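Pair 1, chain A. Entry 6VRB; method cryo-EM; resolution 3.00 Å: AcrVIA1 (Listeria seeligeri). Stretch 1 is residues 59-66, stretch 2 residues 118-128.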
# COMPACT_ATOMS: atom_id res chain seq x y z
N SER A 59 34.31 -29.13 10.36
CA SER A 59 33.26 -28.51 11.22
C SER A 59 31.93 -28.46 10.46
O SER A 59 31.95 -28.26 9.24
CB SER A 59 33.69 -27.13 11.64
OG SER A 59 33.79 -26.27 10.52
N SER A 60 30.82 -28.59 11.19
CA SER A 60 29.45 -28.56 10.60
C SER A 60 28.70 -27.35 11.16
O SER A 60 28.73 -27.17 12.40
CB SER A 60 28.72 -29.84 10.88
OG SER A 60 28.75 -30.14 12.27
N LEU A 61 28.05 -26.56 10.30
CA LEU A 61 27.36 -25.36 10.77
C LEU A 61 25.87 -25.64 10.82
O LEU A 61 25.32 -26.28 9.92
CB LEU A 61 27.66 -24.18 9.84
CG LEU A 61 27.12 -22.79 10.20
CD1 LEU A 61 27.75 -22.29 11.46
CD2 LEU A 61 27.36 -21.82 9.09
N VAL A 62 25.21 -25.18 11.89
CA VAL A 62 23.78 -25.36 12.10
C VAL A 62 23.14 -23.99 12.21
O VAL A 62 23.63 -23.14 12.97
CB VAL A 62 23.50 -26.20 13.36
CG1 VAL A 62 22.01 -26.27 13.66
CG2 VAL A 62 24.07 -27.59 13.21
N PHE A 63 22.04 -23.77 11.48
CA PHE A 63 21.47 -22.43 11.39
C PHE A 63 20.44 -22.12 12.47
O PHE A 63 20.52 -21.04 13.06
CB PHE A 63 20.91 -22.20 9.97
CG PHE A 63 20.10 -20.94 9.80
CD1 PHE A 63 20.57 -19.71 10.23
CD2 PHE A 63 18.94 -20.96 9.05
CE1 PHE A 63 19.82 -18.57 10.06
CE2 PHE A 63 18.21 -19.82 8.85
CZ PHE A 63 18.66 -18.62 9.35
N TRP A 64 19.48 -23.02 12.74
CA TRP A 64 18.44 -22.85 13.77
C TRP A 64 17.66 -21.56 13.57
O TRP A 64 17.85 -20.63 14.36
CB TRP A 64 18.97 -22.83 15.21
CG TRP A 64 17.91 -23.23 16.21
CD1 TRP A 64 16.78 -22.53 16.54
CD2 TRP A 64 17.96 -24.33 17.11
NE1 TRP A 64 16.08 -23.19 17.51
CE2 TRP A 64 16.80 -24.29 17.89
CE3 TRP A 64 18.87 -25.37 17.31
CZ2 TRP A 64 16.52 -25.25 18.86
CZ3 TRP A 64 18.59 -26.32 18.26
CH2 TRP A 64 17.42 -26.25 19.03
N LYS A 65 16.83 -21.49 12.53
CA LYS A 65 16.33 -20.26 11.94
C LYS A 65 15.77 -19.20 12.89
O LYS A 65 16.38 -18.15 13.02
CB LYS A 65 15.27 -20.59 10.90
CG LYS A 65 14.75 -19.38 10.18
CD LYS A 65 13.95 -19.78 8.98
CE LYS A 65 13.40 -18.58 8.27
NZ LYS A 65 12.65 -18.96 7.06
N ASN A 66 14.68 -19.46 13.59
CA ASN A 66 14.02 -18.37 14.30
C ASN A 66 13.96 -18.62 15.80
O ASN A 66 12.90 -18.52 16.41
CB ASN A 66 12.64 -18.13 13.72
CG ASN A 66 12.19 -16.71 13.85
OD1 ASN A 66 12.87 -15.90 14.47
ND2 ASN A 66 11.08 -16.38 13.21
N TYR A 118 22.27 -17.80 4.86
CA TYR A 118 22.56 -18.75 5.92
C TYR A 118 22.16 -20.18 5.58
O TYR A 118 22.70 -21.11 6.18
CB TYR A 118 21.88 -18.30 7.20
CG TYR A 118 22.54 -17.11 7.83
CD1 TYR A 118 23.89 -16.85 7.62
CD2 TYR A 118 21.82 -16.21 8.59
CE1 TYR A 118 24.49 -15.77 8.18
CE2 TYR A 118 22.42 -15.13 9.16
CZ TYR A 118 23.75 -14.91 8.94
OH TYR A 118 24.34 -13.82 9.51
N GLU A 119 21.25 -20.37 4.63
CA GLU A 119 20.95 -21.71 4.15
C GLU A 119 21.88 -22.15 3.03
O GLU A 119 21.75 -23.28 2.55
CB GLU A 119 19.50 -21.79 3.68
CG GLU A 119 18.51 -21.77 4.82
CD GLU A 119 17.08 -21.73 4.34
OE1 GLU A 119 16.87 -21.62 3.12
OE2 GLU A 119 16.17 -21.80 5.20
N CYS A 120 22.80 -21.29 2.60
CA CYS A 120 23.91 -21.71 1.76
C CYS A 120 25.19 -21.89 2.56
O CYS A 120 26.09 -22.60 2.11
CB CYS A 120 24.13 -20.69 0.65
SG CYS A 120 22.78 -20.58 -0.55
N LEU A 121 25.28 -21.26 3.73
CA LEU A 121 26.45 -21.43 4.59
C LEU A 121 26.37 -22.69 5.43
O LEU A 121 27.37 -23.38 5.61
CB LEU A 121 26.61 -20.22 5.51
CG LEU A 121 27.04 -18.88 4.93
CD1 LEU A 121 26.99 -17.82 6.00
CD2 LEU A 121 28.44 -18.98 4.38
N ALA A 122 25.19 -23.00 5.95
CA ALA A 122 25.05 -24.06 6.93
C ALA A 122 24.79 -25.39 6.25
O ALA A 122 24.53 -25.47 5.05
CB ALA A 122 23.94 -23.71 7.92
N ASP A 123 24.85 -26.46 7.03
CA ASP A 123 24.48 -27.80 6.58
C ASP A 123 23.09 -28.19 7.04
O ASP A 123 22.35 -28.84 6.29
CB ASP A 123 25.48 -28.82 7.11
CG ASP A 123 26.86 -28.62 6.55
OD1 ASP A 123 26.98 -28.13 5.41
OD2 ASP A 123 27.84 -28.94 7.26
N VAL A 124 22.71 -27.81 8.26
CA VAL A 124 21.45 -28.19 8.89
C VAL A 124 20.75 -26.91 9.30
O VAL A 124 21.40 -25.99 9.82
CB VAL A 124 21.69 -29.11 10.11
CG1 VAL A 124 20.39 -29.52 10.77
CG2 VAL A 124 22.49 -30.33 9.73
N THR A 125 19.45 -26.81 9.06
CA THR A 125 18.65 -25.76 9.66
C THR A 125 17.60 -26.38 10.57
O THR A 125 17.14 -27.50 10.35
CB THR A 125 17.97 -24.85 8.63
OG1 THR A 125 16.92 -25.56 7.98
CG2 THR A 125 18.95 -24.39 7.59
N VAL A 126 17.23 -25.64 11.62
CA VAL A 126 16.26 -26.07 12.61
C VAL A 126 15.15 -25.04 12.62
O VAL A 126 15.42 -23.84 12.69
CB VAL A 126 16.89 -26.22 14.00
CG1 VAL A 126 15.86 -26.60 15.03
CG2 VAL A 126 18.01 -27.24 13.98
N VAL A 127 13.90 -25.51 12.62
CA VAL A 127 12.71 -24.61 12.64
C VAL A 127 11.64 -25.21 13.56
O VAL A 127 10.94 -26.14 13.12
CB VAL A 127 12.15 -24.38 11.22
CG1 VAL A 127 10.64 -24.22 11.24
CG2 VAL A 127 12.81 -23.20 10.54
N GLU A 128 11.52 -24.69 14.79
CA GLU A 128 10.50 -25.18 15.75
C GLU A 128 9.11 -24.82 15.22
O GLU A 128 8.98 -23.74 14.61
CB GLU A 128 10.72 -24.57 17.13
CG GLU A 128 10.95 -25.60 18.22
CD GLU A 128 11.38 -25.02 19.56
OE1 GLU A 128 12.02 -23.95 19.56
OE2 GLU A 128 11.07 -25.64 20.59

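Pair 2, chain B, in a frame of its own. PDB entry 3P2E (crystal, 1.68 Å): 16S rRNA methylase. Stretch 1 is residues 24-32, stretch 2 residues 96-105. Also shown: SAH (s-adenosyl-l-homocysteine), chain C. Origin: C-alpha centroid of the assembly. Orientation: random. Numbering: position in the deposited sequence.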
# COMPACT_ATOMS: atom_id res chain seq x y z
N PHE B 24 3.09 -15.30 -11.09
CA PHE B 24 2.45 -15.14 -9.79
C PHE B 24 0.93 -15.26 -9.91
O PHE B 24 0.35 -14.89 -10.92
CB PHE B 24 2.82 -13.79 -9.19
CG PHE B 24 4.30 -13.59 -9.03
CD1 PHE B 24 4.97 -14.14 -7.95
CD2 PHE B 24 5.03 -12.92 -10.01
CE1 PHE B 24 6.35 -14.02 -7.82
CE2 PHE B 24 6.41 -12.79 -9.90
CZ PHE B 24 7.07 -13.35 -8.81
N ASP B 25 0.29 -15.79 -8.87
CA ASP B 25 -1.15 -15.94 -8.89
C ASP B 25 -1.91 -14.74 -8.37
O ASP B 25 -3.10 -14.59 -8.65
CB ASP B 25 -1.58 -17.18 -8.11
CG ASP B 25 -1.35 -18.46 -8.87
OD1 ASP B 25 -1.36 -18.41 -10.12
OD2 ASP B 25 -1.18 -19.52 -8.23
N ARG B 26 -1.24 -13.88 -7.60
CA ARG B 26 -1.89 -12.70 -7.03
C ARG B 26 -1.01 -11.47 -7.17
O ARG B 26 0.21 -11.57 -7.34
CB ARG B 26 -2.19 -12.89 -5.54
CG ARG B 26 -3.04 -14.11 -5.21
CD ARG B 26 -3.27 -14.26 -3.71
NE ARG B 26 -4.30 -13.36 -3.19
CZ ARG B 26 -4.12 -12.08 -2.90
NH1 ARG B 26 -2.93 -11.51 -3.07
NH2 ARG B 26 -5.13 -11.36 -2.43
N VAL B 27 -1.63 -10.30 -7.11
CA VAL B 27 -0.92 -9.03 -7.18
C VAL B 27 -1.40 -8.16 -6.03
O VAL B 27 -2.61 -7.99 -5.83
CB VAL B 27 -1.20 -8.28 -8.52
CG1 VAL B 27 -0.59 -6.88 -8.48
CG2 VAL B 27 -0.63 -9.07 -9.68
N HIS B 28 -0.46 -7.62 -5.26
CA HIS B 28 -0.80 -6.76 -4.13
C HIS B 28 -0.17 -5.39 -4.35
O HIS B 28 1.00 -5.30 -4.68
CB HIS B 28 -0.27 -7.35 -2.82
CG HIS B 28 -0.54 -6.49 -1.63
ND1 HIS B 28 -1.76 -6.48 -0.98
CD2 HIS B 28 0.22 -5.55 -1.02
CE1 HIS B 28 -1.73 -5.57 -0.02
NE2 HIS B 28 -0.54 -4.99 -0.02
N ILE B 29 -0.96 -4.34 -4.15
CA ILE B 29 -0.45 -2.98 -4.29
C ILE B 29 -0.46 -2.29 -2.93
O ILE B 29 -1.46 -2.33 -2.21
CB ILE B 29 -1.31 -2.13 -5.27
CG1 ILE B 29 -1.13 -2.63 -6.71
CG2 ILE B 29 -0.90 -0.65 -5.17
CD1 ILE B 29 -1.95 -1.86 -7.75
N ASP B 30 0.67 -1.67 -2.58
CA ASP B 30 0.79 -0.93 -1.33
C ASP B 30 1.04 0.51 -1.76
O ASP B 30 2.12 0.84 -2.27
CB ASP B 30 1.95 -1.46 -0.49
CG ASP B 30 2.05 -0.78 0.86
OD1 ASP B 30 1.00 -0.55 1.49
OD2 ASP B 30 3.19 -0.48 1.30
N LEU B 31 0.02 1.36 -1.58
CA LEU B 31 0.09 2.77 -1.96
C LEU B 31 0.66 3.62 -0.82
O LEU B 31 0.23 3.51 0.32
CB LEU B 31 -1.31 3.26 -2.33
CG LEU B 31 -1.50 4.73 -2.70
CD1 LEU B 31 -0.58 5.11 -3.86
CD2 LEU B 31 -2.96 4.96 -3.06
N GLY B 32 1.63 4.48 -1.15
CA GLY B 32 2.29 5.30 -0.14
C GLY B 32 3.16 4.35 0.67
O GLY B 32 3.23 4.42 1.89
N ASN B 96 -7.04 -2.13 -12.91
CA ASN B 96 -7.66 -3.46 -12.82
C ASN B 96 -6.64 -4.59 -12.74
O ASN B 96 -6.78 -5.62 -13.40
CB ASN B 96 -8.56 -3.66 -14.05
CG ASN B 96 -9.43 -4.90 -13.95
OD1 ASN B 96 -10.18 -5.06 -13.00
ND2 ASN B 96 -9.34 -5.77 -14.95
N ILE B 97 -5.63 -4.43 -11.89
CA ILE B 97 -4.57 -5.43 -11.77
C ILE B 97 -4.39 -6.09 -10.40
O ILE B 97 -3.86 -7.20 -10.30
CB ILE B 97 -3.21 -4.80 -12.16
CG1 ILE B 97 -2.16 -5.88 -12.42
CG2 ILE B 97 -2.72 -3.90 -11.03
CD1 ILE B 97 -0.81 -5.31 -12.82
N ALA B 98 -4.84 -5.42 -9.34
CA ALA B 98 -4.63 -5.94 -7.99
C ALA B 98 -5.70 -6.79 -7.31
O ALA B 98 -6.89 -6.50 -7.38
CB ALA B 98 -4.24 -4.79 -7.07
N ASP B 99 -5.24 -7.84 -6.63
CA ASP B 99 -6.13 -8.71 -5.88
C ASP B 99 -6.35 -8.08 -4.50
O ASP B 99 -7.33 -8.38 -3.82
CB ASP B 99 -5.48 -10.09 -5.69
CG ASP B 99 -5.43 -10.88 -6.98
OD1 ASP B 99 -6.45 -11.52 -7.32
OD2 ASP B 99 -4.38 -10.84 -7.65
N SER B 100 -5.43 -7.20 -4.11
CA SER B 100 -5.52 -6.53 -2.82
C SER B 100 -4.77 -5.20 -2.84
O SER B 100 -3.77 -5.06 -3.54
CB SER B 100 -4.95 -7.42 -1.72
OG SER B 100 -3.64 -7.87 -2.03
N ILE B 101 -5.28 -4.23 -2.09
CA ILE B 101 -4.69 -2.90 -2.01
C ILE B 101 -4.61 -2.45 -0.57
O ILE B 101 -5.56 -2.62 0.19
CB ILE B 101 -5.53 -1.86 -2.79
CG1 ILE B 101 -5.53 -2.17 -4.28
CG2 ILE B 101 -4.96 -0.46 -2.56
CD1 ILE B 101 -6.37 -3.36 -4.67
N SER B 102 -3.48 -1.87 -0.19
CA SER B 102 -3.32 -1.39 1.17
C SER B 102 -2.75 0.02 1.22
O SER B 102 -2.04 0.45 0.31
CB SER B 102 -2.40 -2.32 1.95
OG SER B 102 -1.09 -2.33 1.40
N ILE B 103 -3.12 0.74 2.27
CA ILE B 103 -2.61 2.08 2.55
C ILE B 103 -2.32 1.98 4.04
O ILE B 103 -3.23 1.91 4.87
CB ILE B 103 -3.66 3.19 2.27
CG1 ILE B 103 -3.99 3.23 0.78
CG2 ILE B 103 -3.09 4.55 2.69
CD1 ILE B 103 -5.00 4.32 0.39
N LEU B 104 -1.03 1.94 4.38
CA LEU B 104 -0.62 1.78 5.78
C LEU B 104 0.05 3.00 6.39
O LEU B 104 0.99 3.54 5.82
CB LEU B 104 0.34 0.59 5.89
CG LEU B 104 -0.08 -0.69 5.17
CD1 LEU B 104 1.07 -1.67 5.19
CD2 LEU B 104 -1.32 -1.27 5.83
N PHE B 105 -0.46 3.41 7.55
CA PHE B 105 0.09 4.55 8.29
C PHE B 105 0.40 5.73 7.37
O PHE B 105 1.50 6.28 7.41
CB PHE B 105 1.36 4.10 9.02
CG PHE B 105 1.22 2.77 9.69
CD1 PHE B 105 0.41 2.62 10.82
CD2 PHE B 105 1.85 1.65 9.17
CE1 PHE B 105 0.23 1.37 11.41
CE2 PHE B 105 1.69 0.39 9.76
CZ PHE B 105 0.87 0.25 10.89
N SAH C . 3.32 3.00 4.35
CA SAH C . 4.41 3.63 4.89
CB SAH C . 4.10 5.11 5.13
CG SAH C . 5.24 6.06 5.30
SD SAH C . 4.86 7.76 5.58
C SAH C . 4.89 2.82 6.17
O SAH C . 6.03 3.02 6.26
OXT SAH C . 4.22 2.20 6.86
C5' SAH C . 3.62 8.35 4.42
C4' SAH C . 4.11 7.99 2.94
O4' SAH C . 2.97 8.38 2.15
C3' SAH C . 5.31 8.77 2.44
O3' SAH C . 6.36 7.86 1.99
C2' SAH C . 4.73 9.71 1.32
O2' SAH C . 5.59 10.00 0.25
C1' SAH C . 3.46 8.95 0.89
N9 SAH C . 2.38 9.83 0.30
C8 SAH C . 1.89 11.04 0.82
N7 SAH C . 0.99 11.61 0.04
C5 SAH C . 0.91 10.68 -1.05
C6 SAH C . 0.07 10.79 -2.21
N6 SAH C . -0.76 11.84 -2.40
N1 SAH C . 0.20 9.75 -3.11
C2 SAH C . 1.07 8.67 -2.91
N3 SAH C . 1.88 8.56 -1.78
C4 SAH C . 1.73 9.62 -0.91
O HOH W 1 -6.05 -14.25 -8.00
O HOH W 2 0.75 -3.87 2.21
O HOH W 3 1.13 2.08 2.51
O HOH W 4 0.72 5.31 3.45

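Superposing N, CA and C of 14 central residues brings pair 2 onto pair 1 with an RMSD of 0.6 Å. In both, two chain segments run side by side in the same sense: the strand directions differ by 30° in pair 1 and 22° in pair 2. The contacts are also alike in size, burying 735 and 723 Å² summed over both sides.

The hydrogen-bond ladder supports the same register. The carbonyl of A:Leu61 accepts from two successive amides, A:Asp123 N to A:Leu61 O at 2.9 Å and, weakly, A:Val124 N to A:Leu61 O at 3.5 Å. At the matched positions B:Asp99 N lies 2.8 Å from B:Val27 O, with a weak bond from B:Ser100 N to B:Val27 O at 3.4 Å. The next rung is A:Phe63 N to A:Val124 O (2.8 Å), matched by B:Ile29 N to B:Ser100 O (3.0 Å). Further along, A:Lys65 N donates to A:Val126 O (2.7 Å, 134°) and B:Leu31 N to B:Ser102 O (2.9 Å, 156°). Between these rungs pair 2 adds B:Ser102 N to B:Ile29 O (2.9 Å). Its pairing is correspondingly more regular: three parallel bridges, against a single bridge in pair 1.

At A:Ala122 = B:Ala98 both pairs carry an alanine, with CA atoms 0.5 Å apart after superposition, and in each its CB packs against side chains of the other stretch. In pair 1 A:Ala122 CB meets A:Phe63 CB at 4.0 Å and A:Leu61 CG at 4.0 Å; in pair 2 B:Ala98 CB meets B:Ile29 CD1 at 3.8 Å and B:Val27 CG1 at 4.4 Å.

A:Phe63 = B:Ile29 shows two fillings of one site. The phenylalanine covers its ring face with A:Tyr118 CB, 3.7 Å from the ring centroid, while A:Thr125 CG2 sits at the ring edge, 3.7 Å from A:Phe63 CD2. The isoleucine instead extends B:Ile29 CD1 to 3.9 Å from B:Ile97 CG2, and B:Ile29 CB lies 4.3 Å from B:Ile101 CG1.

The aspartates A:Asp123 and B:Asp99 coincide, their side-chain centres 0.8 Å apart, yet only the second bonds across through its side chain: B:Val27 N donates to B:Asp99 OD2 at 2.9 Å. A:Asp123 OD2 merely approaches A:Ser60 CA, at 3.7 Å.

The sharpest contrast falls on A:Val62 = B:His28, A:Trp64 = B:Asp30, A:Val124 = B:Ser100 and A:Val126 = B:Ser102. Pair 1 packs this set with apolar contacts: A:Val62 CG2 is 4.2 Å from A:Val124 CB, A:Val62 CG1 is 4.1 Å from A:Val126 CG2, and A:Val126 CG1 lies over the A:Trp64 six-membered ring, 3.8 Å from its centroid and 14° off the normal. Pair 2 has polar links there. B:His28 ND1 and B:Ser100 OG are hydrogen-bonded at 2.6 Å, B:His28 NE2 donates to B:Ser102 OG at 3.1 Å, and B:Ser102 OG donates to B:Asp30 OD1 at 2.7 Å. Nearly identical backbones thus support greasy packing in one case and a hydrogen-bond chain in the other.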